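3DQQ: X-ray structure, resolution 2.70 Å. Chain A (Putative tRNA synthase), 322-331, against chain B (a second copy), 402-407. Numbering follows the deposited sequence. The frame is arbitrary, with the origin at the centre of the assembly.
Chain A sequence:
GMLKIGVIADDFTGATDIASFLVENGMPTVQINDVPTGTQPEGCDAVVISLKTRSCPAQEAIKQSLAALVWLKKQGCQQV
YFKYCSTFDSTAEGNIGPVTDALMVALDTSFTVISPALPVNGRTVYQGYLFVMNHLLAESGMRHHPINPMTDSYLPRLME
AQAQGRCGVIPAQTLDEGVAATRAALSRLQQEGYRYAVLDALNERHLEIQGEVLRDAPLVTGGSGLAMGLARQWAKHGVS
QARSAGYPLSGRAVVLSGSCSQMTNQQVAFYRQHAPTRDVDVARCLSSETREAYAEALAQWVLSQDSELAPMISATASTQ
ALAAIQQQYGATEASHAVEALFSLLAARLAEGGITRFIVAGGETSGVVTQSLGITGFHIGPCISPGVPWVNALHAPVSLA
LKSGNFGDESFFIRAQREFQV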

# COMPACT_ATOMS: atom_id res chain seq x y z
N LEU A 322 -10.08 -0.28 6.11
CA LEU A 322 -9.74 -1.73 6.05
C LEU A 322 -8.69 -2.08 7.14
O LEU A 322 -8.88 -3.05 7.89
N ALA A 323 -7.61 -1.28 7.19
CA ALA A 323 -6.57 -1.28 8.24
C ALA A 323 -7.07 -1.16 9.73
O ALA A 323 -6.45 -1.71 10.66
N ALA A 324 -8.17 -0.43 9.96
CA ALA A 324 -8.71 -0.16 11.31
C ALA A 324 -9.33 -1.43 11.94
O ALA A 324 -9.35 -1.58 13.17
N ILE A 325 -9.81 -2.32 11.06
CA ILE A 325 -10.51 -3.57 11.43
C ILE A 325 -9.51 -4.77 11.44
O ILE A 325 -9.20 -5.31 12.51
N GLN A 326 -9.01 -5.20 10.27
CA GLN A 326 -7.87 -6.14 10.23
C GLN A 326 -6.57 -5.34 10.08
O GLN A 326 -6.25 -4.81 9.00
N GLN A 327 -5.84 -5.28 11.19
CA GLN A 327 -4.68 -4.40 11.31
C GLN A 327 -3.42 -4.89 10.58
O GLN A 327 -2.42 -4.17 10.56
N GLN A 328 -3.49 -6.10 10.01
CA GLN A 328 -2.47 -6.62 9.07
C GLN A 328 -2.35 -5.83 7.74
O GLN A 328 -1.27 -5.81 7.13
N TYR A 329 -3.47 -5.23 7.30
CA TYR A 329 -3.52 -4.33 6.12
C TYR A 329 -3.16 -2.91 6.58
O TYR A 329 -3.20 -2.61 7.79
N GLY A 330 -2.78 -2.06 5.61
CA GLY A 330 -2.61 -0.64 5.86
C GLY A 330 -3.65 0.14 5.09
O GLY A 330 -4.88 -0.20 5.08
N ALA A 331 -3.15 1.20 4.45
CA ALA A 331 -3.94 2.01 3.54
C ALA A 331 -4.65 1.13 2.48
O ALA A 331 -4.29 -0.05 2.25
N LYS B 402 4.73 -9.80 15.37
CA LYS B 402 3.85 -8.69 15.19
C LYS B 402 3.58 -8.54 13.70
O LYS B 402 4.49 -8.53 12.86
N SER B 403 2.32 -8.39 13.38
CA SER B 403 1.85 -8.18 12.01
C SER B 403 1.53 -6.68 11.68
O SER B 403 0.86 -5.98 12.49
N GLY B 404 1.99 -6.19 10.52
CA GLY B 404 1.49 -4.94 9.91
C GLY B 404 1.29 -3.76 10.86
O GLY B 404 2.26 -3.15 11.26
N ASN B 405 0.02 -3.47 11.22
CA ASN B 405 -0.34 -2.31 12.08
C ASN B 405 -0.80 -2.62 13.52
O ASN B 405 -1.30 -1.71 14.21
N PHE B 406 -0.59 -3.84 13.99
CA PHE B 406 -0.67 -4.12 15.44
C PHE B 406 0.42 -3.43 16.26
O PHE B 406 1.54 -3.22 15.81
N GLY B 407 0.07 -3.15 17.50
CA GLY B 407 0.96 -2.53 18.43
C GLY B 407 0.80 -1.02 18.44
O GLY B 407 0.09 -0.44 17.63

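How does the chain B stretch begin its approach to chain A? B:Lys402 stays out of contact; its side chain (chi1 t, chi2 m) runs forward along its own chain, where B:Lys402 NZ donates a 2.6 Å hydrogen bond to B:Gly404 O, linking it to the turn that follows. B:Ser403 is the first to reach across: its CA-to-CB bond points toward chain A, and B:Ser403 OG lies 4.1 Å from A:Gln328 CB, a loose contact beside a glutamine with a p chi1.

Why does the tip of the turn carry no side chain? B:Gly404 sits in a type II' turn, closed by the 3.0 Å hydrogen bond from B:Phe406 N to B:Ser403 O, and its positive phi by itself favours glycine. An ideal CB on B:Gly404 would point toward chain A and clash with A:Gln328 O at 2.6 Å. Without it, this turn comes close to the type I turn from A:Gln326 to A:Tyr329, with the CA atoms of B:Gly404 and A:Gln328 4.4 Å apart.

What does B:Asn405 hold? It grips chain A by backbone and side chain together. B:Asn405 N donates a hydrogen bond to A:Gln327 O at 2.6 Å. Its CA-to-CB bond runs sideways, and with chi1 in m the side chain brings B:Asn405 ND2 to A:Tyr329 O at 2.9 Å, a second hydrogen bond. B:Asn405 ND2 also passes 3.4 Å from A:Gly330 CA; OD1 is satisfied elsewhere in the structure. A:Tyr329 thus contributes its carbonyl, while its own CA-to-CB bond points away.

Where does the aromatic ring of B:Phe406 settle? Its CA-to-CB bond runs sideways, but with chi1 in m the ring end comes nearer to chain A. A:Gln327, also m, with its CA-to-CB bond toward chain B, lays A:Gln327 CB over one face, 4.0 Å from the B:Phe406 ring centroid, in a CH-pi contact. B:Phe406 CE2 also comes within 3.8 Å of A:Gln328 N.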

# COMPACT_ATOMS: atom_id res chain seq x y z
CB LEU A 322 -9.19 -2.15 4.65
CG LEU A 322 -9.15 -3.65 4.20
CD1 LEU A 322 -7.96 -3.99 3.25
CD2 LEU A 322 -9.18 -4.63 5.39
CB ALA A 323 -5.59 -0.15 7.94
CB ALA A 324 -9.74 0.96 11.25
CB ILE A 325 -11.77 -3.88 10.49
CG1 ILE A 325 -12.48 -2.60 10.01
CG2 ILE A 325 -12.78 -4.76 11.20
CD1 ILE A 325 -13.10 -2.74 8.58
CB GLN A 326 -7.97 -7.29 9.19
CG GLN A 326 -8.84 -7.13 7.92
CD GLN A 326 -9.98 -8.15 7.85
OE1 GLN A 326 -9.99 -9.07 7.01
NE2 GLN A 326 -10.96 -7.99 8.73
CB GLN A 327 -4.37 -4.17 12.79
CG GLN A 327 -5.60 -3.93 13.67
CD GLN A 327 -5.28 -3.04 14.86
OE1 GLN A 327 -4.14 -3.00 15.34
NE2 GLN A 327 -6.29 -2.32 15.34
CB GLN A 328 -2.76 -8.10 8.75
CG GLN A 328 -4.04 -8.35 7.91
CD GLN A 328 -4.91 -9.49 8.46
OE1 GLN A 328 -5.18 -9.54 9.67
NE2 GLN A 328 -5.36 -10.38 7.57
CB TYR A 329 -4.93 -4.33 5.45
CG TYR A 329 -5.28 -5.63 4.75
CD1 TYR A 329 -5.04 -5.80 3.38
CD2 TYR A 329 -5.84 -6.71 5.48
CE1 TYR A 329 -5.35 -7.02 2.74
CE2 TYR A 329 -6.15 -7.93 4.86
CZ TYR A 329 -5.90 -8.08 3.49
OH TYR A 329 -6.20 -9.28 2.87
CB ALA A 331 -3.05 3.06 2.88
CB LYS B 402 4.58 -7.46 15.72
CG LYS B 402 3.87 -6.13 15.69
CD LYS B 402 4.01 -5.45 14.35
CE LYS B 402 4.32 -4.00 14.52
NZ LYS B 402 3.90 -3.24 13.32
CB SER B 403 0.55 -9.02 11.83
OG SER B 403 0.54 -9.66 10.58
CB ASN B 405 -1.37 -1.39 11.38
CG ASN B 405 -0.78 -0.59 10.16
OD1 ASN B 405 0.23 0.15 10.25
ND2 ASN B 405 -1.45 -0.72 9.01
CB PHE B 406 -0.53 -5.61 15.74
CG PHE B 406 -1.65 -6.44 15.24
CD1 PHE B 406 -2.65 -6.83 16.10
CD2 PHE B 406 -1.71 -6.83 13.89
CE1 PHE B 406 -3.71 -7.61 15.64
CE2 PHE B 406 -2.78 -7.59 13.42
CZ PHE B 406 -3.77 -7.99 14.30